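Local coordinates for deoxyribodipyrimidine photo-lyase (PDB 3UMV), which catalyses the light-dependent, FAD-requiring splitting of cyclobutane pyrimidine dimers in ultraviolet-damaged DNA back into two pyrimidines, so that rice survives UV-B, at the flavin-adenine dinucleotide site. Sequence-based numbering; all coordinates share one arbitrary frame.

The flavin-adenine dinucleotide site. Residues 268, 281-285, 288, 316, 319-320, 323-324, 390, 393, 396, 421, 427-428, 430, 432-433, 436-437, 440. With FAD (flavin-adenine dinucleotide), chain B.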
ATOM      1  N   TYR A 268     -17.775   9.222 -10.230  1.00 30.54           N
ATOM      2  CA  TYR A 268     -16.714   8.203 -10.130  1.00 30.35           C
ATOM      3  C   TYR A 268     -16.897   7.006 -11.064  1.00 30.26           C
ATOM      4  O   TYR A 268     -15.981   6.638 -11.791  1.00 29.18           O
ATOM      5  CB  TYR A 268     -16.538   7.710  -8.688  1.00 29.46           C
ATOM      6  CG  TYR A 268     -15.416   6.703  -8.541  1.00 24.22           C
ATOM      7  CD1 TYR A 268     -14.087   7.104  -8.613  1.00 20.61           C
ATOM      8  CD2 TYR A 268     -15.685   5.352  -8.350  1.00 23.69           C
ATOM      9  CE1 TYR A 268     -13.052   6.186  -8.489  1.00 18.01           C
ATOM     10  CE2 TYR A 268     -14.656   4.428  -8.220  1.00 23.04           C
ATOM     11  CZ  TYR A 268     -13.349   4.854  -8.295  1.00 22.32           C
ATOM     12  OH  TYR A 268     -12.334   3.936  -8.166  1.00 26.70           O
ATOM     13  N   LEU A 281     -10.511  10.513  -9.876  1.00 20.90           N
ATOM     14  CA  LEU A 281     -10.000   9.495  -8.971  1.00 16.65           C
ATOM     15  C   LEU A 281      -9.935  10.052  -7.548  1.00 19.00           C
ATOM     16  O   LEU A 281      -9.800  11.256  -7.357  1.00 21.11           O
ATOM     17  CB  LEU A 281      -8.613   9.032  -9.414  1.00 17.07           C
ATOM     18  CG  LEU A 281      -8.579   8.512 -10.850  1.00 15.14           C
ATOM     19  CD1 LEU A 281      -7.201   7.967 -11.191  1.00 17.41           C
ATOM     20  CD2 LEU A 281      -9.637   7.432 -11.027  1.00 17.33           C
ATOM     21  N   SER A 282     -10.019   9.180  -6.549  1.00 18.85           N
ATOM     22  CA  SER A 282     -10.037   9.643  -5.159  1.00 14.98           C
ATOM     23  C   SER A 282      -8.724  10.317  -4.734  1.00 17.49           C
ATOM     24  O   SER A 282      -8.731  11.210  -3.894  1.00 19.88           O
ATOM     25  CB  SER A 282     -10.376   8.504  -4.186  1.00 18.81           C
ATOM     26  OG  SER A 282      -9.270   7.621  -4.005  1.00 16.54           O
ATOM     27  N   GLY A 283      -7.602   9.886  -5.308  1.00 18.86           N
ATOM     28  CA  GLY A 283      -6.299  10.370  -4.880  1.00 18.42           C
ATOM     29  C   GLY A 283      -5.918   9.830  -3.504  1.00 20.62           C
ATOM     30  O   GLY A 283      -5.089  10.409  -2.793  1.00 19.66           O
ATOM     31  N   LEU A 284      -6.525   8.706  -3.134  1.00 14.34           N
ATOM     32  CA  LEU A 284      -6.347   8.135  -1.798  1.00 12.88           C
ATOM     33  C   LEU A 284      -5.166   7.189  -1.664  1.00 16.76           C
ATOM     34  O   LEU A 284      -4.671   6.984  -0.557  1.00 16.44           O
ATOM     35  CB  LEU A 284      -7.616   7.410  -1.339  1.00 11.59           C
ATOM     36  CG  LEU A 284      -8.792   8.307  -0.969  1.00 18.07           C
ATOM     37  CD1 LEU A 284     -10.014   7.437  -0.728  1.00 17.24           C
ATOM     38  CD2 LEU A 284      -8.449   9.127   0.277  1.00 17.88           C
ATOM     39  N   SER A 285      -4.721   6.609  -2.775  1.00 14.69           N
ATOM     40  CA  SER A 285      -3.697   5.556  -2.694  1.00 17.61           C
ATOM     41  C   SER A 285      -2.400   5.963  -1.978  1.00 17.48           C
ATOM     42  O   SER A 285      -1.789   5.148  -1.296  1.00 16.30           O
ATOM     43  CB  SER A 285      -3.396   4.973  -4.073  1.00 13.71           C
ATOM     44  OG  SER A 285      -2.795   5.929  -4.926  1.00 16.86           O
ATOM     45  N   LEU A 288      -3.387   5.591   1.655  1.00 15.23           N
ATOM     46  CA  LEU A 288      -3.713   4.215   1.996  1.00 14.40           C
ATOM     47  C   LEU A 288      -2.448   3.371   2.026  1.00 15.82           C
ATOM     48  O   LEU A 288      -2.285   2.516   2.904  1.00 18.72           O
ATOM     49  CB  LEU A 288      -4.711   3.640   0.976  1.00 15.55           C
ATOM     50  CG  LEU A 288      -6.130   4.216   1.063  1.00 16.90           C
ATOM     51  CD1 LEU A 288      -6.979   3.674  -0.072  1.00 15.20           C
ATOM     52  CD2 LEU A 288      -6.777   3.918   2.395  1.00 14.58           C
ATOM     53  N   PHE A 316     -16.856   2.573  -6.117  1.00 18.54           N
ATOM     54  CA  PHE A 316     -15.746   2.961  -5.251  1.00 18.08           C
ATOM     55  C   PHE A 316     -15.426   1.872  -4.216  1.00 16.79           C
ATOM     56  O   PHE A 316     -14.280   1.450  -4.085  1.00 18.43           O
ATOM     57  CB  PHE A 316     -16.071   4.282  -4.557  1.00 21.75           C
ATOM     58  CG  PHE A 316     -15.000   4.757  -3.608  1.00 22.52           C
ATOM     59  CD1 PHE A 316     -15.283   4.920  -2.262  1.00 21.62           C
ATOM     60  CD2 PHE A 316     -13.721   5.047  -4.062  1.00 18.63           C
ATOM     61  CE1 PHE A 316     -14.312   5.367  -1.376  1.00 17.47           C
ATOM     62  CE2 PHE A 316     -12.743   5.502  -3.179  1.00 15.80           C
ATOM     63  CZ  PHE A 316     -13.045   5.650  -1.831  1.00 17.00           C
ATOM     64  N   GLU A 319     -13.565  -1.161  -5.610  1.00 15.07           N
ATOM     65  CA  GLU A 319     -12.124  -0.989  -5.807  1.00 16.23           C
ATOM     66  C   GLU A 319     -11.431  -0.863  -4.453  1.00 16.96           C
ATOM     67  O   GLU A 319     -10.395  -1.493  -4.197  1.00 15.05           O
ATOM     68  CB  GLU A 319     -11.833   0.235  -6.690  1.00 18.47           C
ATOM     69  CG  GLU A 319     -12.645   0.288  -7.987  1.00 21.66           C
ATOM     70  CD  GLU A 319     -12.310  -0.837  -8.951  1.00 26.75           C
ATOM     71  OE1 GLU A 319     -11.110  -1.035  -9.260  1.00 25.15           O
ATOM     72  OE2 GLU A 319     -13.245  -1.527  -9.407  1.00 31.66           O
ATOM     73  N   LEU A 320     -12.033  -0.083  -3.560  1.00 13.92           N
ATOM     74  CA  LEU A 320     -11.418   0.208  -2.278  1.00 12.82           C
ATOM     75  C   LEU A 320     -11.301  -1.013  -1.358  1.00 18.61           C
ATOM     76  O   LEU A 320     -10.319  -1.138  -0.630  1.00 18.90           O
ATOM     77  CB  LEU A 320     -12.207   1.309  -1.559  1.00 15.26           C
ATOM     78  CG  LEU A 320     -11.774   1.612  -0.126  1.00 19.46           C
ATOM     79  CD1 LEU A 320     -10.450   2.335  -0.139  1.00 17.33           C
ATOM     80  CD2 LEU A 320     -12.834   2.460   0.561  1.00 20.35           C
ATOM     81  N   ARG A 323     -11.079  -5.172  -4.413  0.50 13.61           N
ATOM     82  CA  ARG A 323      -9.867  -5.278  -5.212  0.50 14.76           C
ATOM     83  C   ARG A 323      -8.616  -5.135  -4.344  0.50 13.62           C
ATOM     84  O   ARG A 323      -7.710  -5.974  -4.409  0.50 12.52           O
ATOM     85  CB  ARG A 323      -9.872  -4.268  -6.358  0.50 16.93           C
ATOM     86  CG  ARG A 323     -10.995  -4.488  -7.359  0.50 18.69           C
ATOM     87  CD  ARG A 323     -10.459  -4.407  -8.786  0.50 19.74           C
ATOM     88  NE  ARG A 323      -9.551  -5.512  -9.080  0.50 21.15           N
ATOM     89  CZ  ARG A 323      -9.903  -6.601  -9.755  0.50 20.12           C
ATOM     90  NH1 ARG A 323      -9.020  -7.568  -9.980  0.50  8.90           N
ATOM     91  NH2 ARG A 323     -11.143  -6.715 -10.212  0.50 20.80           N
ATOM     92  N   ARG A 324      -8.572  -4.091  -3.522  1.00 14.34           N
ATOM     93  CA  ARG A 324      -7.385  -3.830  -2.716  1.00 14.40           C
ATOM     94  C   ARG A 324      -7.124  -5.027  -1.805  1.00 14.08           C
ATOM     95  O   ARG A 324      -5.998  -5.520  -1.719  1.00 14.33           O
ATOM     96  CB  ARG A 324      -7.533  -2.561  -1.880  1.00 15.67           C
ATOM     97  CG  ARG A 324      -6.323  -2.305  -0.971  1.00 15.50           C
ATOM     98  CD  ARG A 324      -6.542  -1.075  -0.116  1.00 14.17           C
ATOM     99  NE  ARG A 324      -7.841  -1.181   0.535  1.00 16.92           N
ATOM    100  CZ  ARG A 324      -8.094  -1.876   1.637  1.00 21.54           C
ATOM    101  NH1 ARG A 324      -7.118  -2.513   2.294  1.00 18.55           N
ATOM    102  NH2 ARG A 324      -9.340  -1.916   2.102  1.00 23.71           N
ATOM    103  N   LYS A 390       2.074   9.484  -9.794  1.00 15.90           N
ATOM    104  CA  LYS A 390       0.861   8.685  -9.699  1.00 13.89           C
ATOM    105  C   LYS A 390       0.257   8.597 -11.092  1.00 19.58           C
ATOM    106  O   LYS A 390      -0.360   9.546 -11.572  1.00 17.81           O
ATOM    107  CB  LYS A 390      -0.122   9.305  -8.693  1.00 15.90           C
ATOM    108  CG  LYS A 390      -1.381   8.475  -8.431  1.00 18.34           C
ATOM    109  CD  LYS A 390      -2.277   9.118  -7.359  1.00 14.03           C
ATOM    110  CE  LYS A 390      -3.591   8.364  -7.167  1.00 15.74           C
ATOM    111  NZ  LYS A 390      -4.529   8.496  -8.351  1.00 13.09           N
ATOM    112  N   GLY A 393      -4.981   5.329 -13.133  1.00 14.80           N
ATOM    113  CA  GLY A 393      -5.279   3.916 -12.950  1.00 15.33           C
ATOM    114  C   GLY A 393      -5.577   3.162 -14.231  1.00 17.42           C
ATOM    115  O   GLY A 393      -5.151   2.012 -14.411  1.00 15.92           O
ATOM    116  N   ARG A 396      -2.301   2.628 -16.104  1.00 10.03           N
ATOM    117  CA  ARG A 396      -1.408   1.589 -15.557  1.00 11.99           C
ATOM    118  C   ARG A 396      -1.574   0.236 -16.252  1.00 10.32           C
ATOM    119  O   ARG A 396      -0.575  -0.476 -16.503  1.00 11.51           O
ATOM    120  CB  ARG A 396      -1.573   1.441 -14.036  1.00 12.63           C
ATOM    121  CG  ARG A 396      -1.157   2.673 -13.269  1.00 12.35           C
ATOM    122  CD  ARG A 396      -1.013   2.381 -11.779  1.00 16.35           C
ATOM    123  NE  ARG A 396      -1.182   3.600 -10.992  1.00 17.84           N
ATOM    124  CZ  ARG A 396      -0.679   3.780  -9.780  1.00 19.62           C
ATOM    125  NH1 ARG A 396       0.064   2.833  -9.229  1.00 18.58           N
ATOM    126  NH2 ARG A 396      -0.899   4.918  -9.125  1.00 18.16           N
ATOM    127  N   ASN A 421       7.442   0.788 -11.432  1.00 12.25           N
ATOM    128  CA  ASN A 421       6.342   1.090 -10.527  1.00 12.59           C
ATOM    129  C   ASN A 421       6.857   1.417  -9.119  1.00 11.99           C
ATOM    130  O   ASN A 421       6.481   2.414  -8.505  1.00 17.06           O
ATOM    131  CB  ASN A 421       5.389  -0.109 -10.510  1.00 10.17           C
ATOM    132  CG  ASN A 421       4.167   0.116  -9.633  1.00 15.20           C
ATOM    133  OD1 ASN A 421       3.130   0.579 -10.112  1.00 18.95           O
ATOM    134  ND2 ASN A 421       4.286  -0.212  -8.346  1.00 16.59           N
ATOM    135  N   ASP A 427       2.581   5.354  -4.413  1.00 13.38           N
ATOM    136  CA  ASP A 427       1.789   4.283  -3.814  1.00 13.19           C
ATOM    137  C   ASP A 427       2.376   2.884  -4.074  1.00 14.77           C
ATOM    138  O   ASP A 427       1.734   1.859  -3.808  1.00 11.19           O
ATOM    139  CB  ASP A 427       0.308   4.393  -4.269  1.00 10.54           C
ATOM    140  CG  ASP A 427       0.137   4.317  -5.791  1.00 18.77           C
ATOM    141  OD1 ASP A 427       1.038   3.812  -6.490  1.00 17.88           O
ATOM    142  OD2 ASP A 427      -0.917   4.761  -6.295  1.00 18.60           O
ATOM    143  N   GLY A 428       3.618   2.857  -4.561  1.00 11.33           N
ATOM    144  CA  GLY A 428       4.272   1.632  -4.989  1.00 10.43           C
ATOM    145  C   GLY A 428       4.895   0.848  -3.849  1.00 11.40           C
ATOM    146  O   GLY A 428       4.734   1.216  -2.685  1.00 15.80           O
ATOM    147  N   ASP A 430       3.983  -2.164  -2.910  1.00 12.87           N
ATOM    148  CA  ASP A 430       2.683  -2.402  -2.307  1.00 12.00           C
ATOM    149  C   ASP A 430       2.119  -3.681  -2.905  1.00 11.60           C
ATOM    150  O   ASP A 430       2.277  -3.924  -4.088  1.00 11.92           O
ATOM    151  CB  ASP A 430       1.743  -1.237  -2.678  1.00 12.19           C
ATOM    152  CG  ASP A 430       0.450  -1.236  -1.863  1.00 16.61           C
ATOM    153  OD1 ASP A 430      -0.509  -1.949  -2.236  1.00 17.48           O
ATOM    154  OD2 ASP A 430       0.398  -0.520  -0.840  1.00 17.19           O
ATOM    155  N   SER A 432      -0.709  -4.207  -3.970  1.00  8.92           N
ATOM    156  CA  SER A 432      -1.482  -3.816  -5.140  1.00  8.54           C
ATOM    157  C   SER A 432      -0.637  -3.441  -6.348  1.00 13.68           C
ATOM    158  O   SER A 432      -1.125  -3.475  -7.461  1.00 14.60           O
ATOM    159  CB  SER A 432      -2.444  -2.671  -4.814  1.00  7.89           C
ATOM    160  OG  SER A 432      -3.392  -3.058  -3.826  1.00 14.43           O
ATOM    161  N   GLY A 433       0.617  -3.052  -6.129  1.00  9.08           N
ATOM    162  CA  GLY A 433       1.539  -2.820  -7.230  1.00  9.46           C
ATOM    163  C   GLY A 433       1.985  -4.115  -7.878  1.00  9.65           C
ATOM    164  O   GLY A 433       1.977  -4.241  -9.105  1.00 10.00           O
ATOM    165  N   GLY A 436      -1.141  -5.463  -9.568  1.00 10.70           N
ATOM    166  CA  GLY A 436      -1.449  -4.714 -10.785  1.00 11.32           C
ATOM    167  C   GLY A 436      -0.579  -5.145 -11.961  1.00 10.96           C
ATOM    168  O   GLY A 436      -1.073  -5.373 -13.070  1.00 12.24           O
ATOM    169  N   CYS A 437       0.719  -5.273 -11.715  1.00 10.84           N
ATOM    170  CA  CYS A 437       1.654  -5.723 -12.755  1.00 14.47           C
ATOM    171  C   CYS A 437       1.328  -7.155 -13.171  1.00 12.82           C
ATOM    172  O   CYS A 437       1.332  -7.478 -14.375  1.00 12.33           O
ATOM    173  CB  CYS A 437       3.100  -5.609 -12.266  1.00 14.66           C
ATOM    174  SG  CYS A 437       3.640  -3.891 -12.054  1.00 13.30           S
ATOM    175  N   SER A 440      -1.771  -7.320 -15.346  1.00 10.70           N
ATOM    176  CA  SER A 440      -1.524  -6.811 -16.688  1.00 11.20           C
ATOM    177  C   SER A 440      -0.742  -7.793 -17.539  1.00 10.40           C
ATOM    178  O   SER A 440      -1.084  -8.039 -18.696  1.00 12.82           O
ATOM    179  CB  SER A 440      -0.753  -5.492 -16.593  1.00 15.56           C
ATOM    180  OG  SER A 440      -1.521  -4.549 -15.871  1.00 16.90           O
TER
HETATM  181  PA  FAD B 801      -9.321   5.129  -7.060  1.00 15.32           P
HETATM  182  O1A FAD B 801      -9.933   4.758  -8.376  1.00 20.21           O
HETATM  183  O2A FAD B 801      -9.915   6.352  -6.417  1.00 16.35           O
HETATM  184  O5B FAD B 801      -9.419   3.860  -6.091  1.00 16.20           O
HETATM  185  C5B FAD B 801      -9.576   3.994  -4.695  1.00 20.26           C
HETATM  186  C4B FAD B 801      -8.776   2.905  -3.974  1.00 15.98           C
HETATM  187  O4B FAD B 801      -9.174   1.601  -4.371  1.00 14.28           O
HETATM  188  C3B FAD B 801      -7.299   2.971  -4.312  1.00 17.49           C
HETATM  189  O3B FAD B 801      -6.629   3.923  -3.519  1.00 17.24           O
HETATM  190  C2B FAD B 801      -6.862   1.574  -3.983  1.00 14.42           C
HETATM  191  O2B FAD B 801      -6.770   1.426  -2.578  1.00 18.60           O
HETATM  192  C1B FAD B 801      -8.044   0.760  -4.441  1.00 15.20           C
HETATM  193  N9A FAD B 801      -7.848   0.273  -5.817  1.00 14.24           N
HETATM  194  C8A FAD B 801      -8.265   0.859  -6.982  1.00 16.30           C
HETATM  195  N7A FAD B 801      -7.878   0.061  -8.005  1.00 13.66           N
HETATM  196  C5A FAD B 801      -7.208  -1.013  -7.503  1.00 13.15           C
HETATM  197  C6A FAD B 801      -6.597  -2.139  -8.068  1.00 14.39           C
HETATM  198  N6A FAD B 801      -6.665  -2.401  -9.372  1.00 18.62           N
HETATM  199  N1A FAD B 801      -5.994  -3.073  -7.253  1.00 14.33           N
HETATM  200  C2A FAD B 801      -6.002  -2.902  -5.888  1.00 16.42           C
HETATM  201  N3A FAD B 801      -6.600  -1.792  -5.333  1.00 15.00           N
HETATM  202  C4A FAD B 801      -7.200  -0.878  -6.128  1.00 14.60           C
HETATM  203  N1  FAD B 801      -2.123   0.424  -6.606  1.00  9.88           N
HETATM  204  C2  FAD B 801      -1.380   0.820  -5.532  1.00 14.62           C
HETATM  205  O2  FAD B 801      -1.984   1.144  -4.509  1.00 15.69           O
HETATM  206  N3  FAD B 801       0.002   0.825  -5.596  1.00 11.32           N
HETATM  207  C4  FAD B 801       0.654   0.447  -6.756  1.00 13.20           C
HETATM  208  O4  FAD B 801       1.888   0.459  -6.812  1.00 14.63           O
HETATM  209  C4X FAD B 801      -0.112   0.035  -7.840  1.00 15.67           C
HETATM  210  N5  FAD B 801       0.474  -0.340  -9.027  1.00 16.42           N
HETATM  211  C5X FAD B 801      -0.301  -0.765 -10.088  1.00 13.22           C
HETATM  212  C6  FAD B 801       0.307  -1.177 -11.281  1.00 10.28           C
HETATM  213  C7  FAD B 801      -0.476  -1.603 -12.358  1.00 10.31           C
HETATM  214  C7M FAD B 801       0.204  -2.053 -13.625  1.00  9.76           C
HETATM  215  C8  FAD B 801      -1.868  -1.604 -12.233  1.00 11.96           C
HETATM  216  C8M FAD B 801      -2.761  -2.046 -13.354  1.00 12.83           C
HETATM  217  C9  FAD B 801      -2.457  -1.183 -11.053  1.00  9.70           C
HETATM  218  C9A FAD B 801      -1.681  -0.770  -9.986  1.00 11.51           C
HETATM  219  N10 FAD B 801      -2.278  -0.349  -8.815  1.00 10.48           N
HETATM  220  C10 FAD B 801      -1.489   0.037  -7.760  1.00  9.86           C
HETATM  221  C1' FAD B 801      -3.791  -0.328  -8.646  1.00 12.56           C
HETATM  222  C2' FAD B 801      -4.461   1.023  -9.051  1.00 12.97           C
HETATM  223  O2' FAD B 801      -4.044   1.529 -10.325  1.00 14.04           O
HETATM  224  C3' FAD B 801      -4.274   2.149  -8.018  1.00 12.98           C
HETATM  225  O3' FAD B 801      -4.629   1.673  -6.747  1.00 13.37           O
HETATM  226  C4' FAD B 801      -5.113   3.393  -8.318  1.00 15.73           C
HETATM  227  O4' FAD B 801      -4.774   3.902  -9.594  1.00 18.20           O
HETATM  228  C5' FAD B 801      -4.852   4.419  -7.217  1.00 13.94           C
HETATM  229  O5' FAD B 801      -5.345   5.711  -7.482  1.00 11.85           O
HETATM  230  P   FAD B 801      -6.600   6.257  -6.643  1.00 13.52           P
HETATM  231  O1P FAD B 801      -6.366   6.088  -5.155  1.00 15.62           O
HETATM  232  O2P FAD B 801      -6.871   7.687  -7.032  1.00 14.02           O
HETATM  233  O3P FAD B 801      -7.711   5.266  -7.262  1.00 15.16           O
HETATM  234  O   HOH W   1      -4.028   6.422 -10.224  1.00 18.02           O
HETATM  235  O   HOH W   2      -4.067  -0.476  -3.304  1.00 18.10           O
HETATM  236  O   HOH W   3      -3.789  -4.231  -8.196  1.00 18.45           O
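Backbone amides of the loop 282-284 and of Ser285, the first residue of helix 285-290, turn toward the diphosphate of FAD; the loop takes a positive phi at Gly283, whose N-H donates to O2P of the flavin-side phosphate. The cofactor, almost wholly buried, is folded as in other photolyases, with adenine brought back beside the isoalloxazine. On the adenosine-side phosphate, Ser282 grips O2A with both backbone N and OG, while the Tyr268 hydroxyl OH meets O1A at 2.5 Å, O1A lying in the plane of the tyrosine ring at its edge. The Lys390 chain runs extended and bends at its last torsion (chi4 -70°), which sets NZ 2.8 Å from O2P in a salt bridge and lets it also bond the ester oxygen O5'.

Arg396 works on the flavin face. Its chain, extended from CG to NE, lays CD over the dimethylbenzene ring and NH1 over the central ring, 3.3 Å from the centroid, a cation-pi contact that may stabilise negative charge on reduced flavin. Asp427 holds the guanidinium end-on: NH1 bonds OD1 at 3.1 Å and NH2 bonds OD2, each carboxylate oxygen accepting on its syn lone pair. The anti lone pair of OD2 takes the hydroxyl of Ser285, a residue that also binds the diphosphate and so helps fix the carboxylate. An alanine in place of Arg396 would remove both the cation over the flavin and the partner of Asp427, and would probably leave the isoalloxazine less firmly held and the carboxylate less well oriented.

Helix 431-442 packs on the opposite face, where Gly436 CA sits over the dimethylbenzene ring and Gly433 permits close approach to the central ring. At the pyrimidine edge, flavin N3 donates to Asp427 O from above the carbonyl plane. Asn421, CG anti to its backbone N (chi1 -178°), points OD1 toward N5 at 3.0 Å, a hydrogen bond if N5 is protonated, and its ND2 donates to O4 at 2.9 Å, in the amide plane.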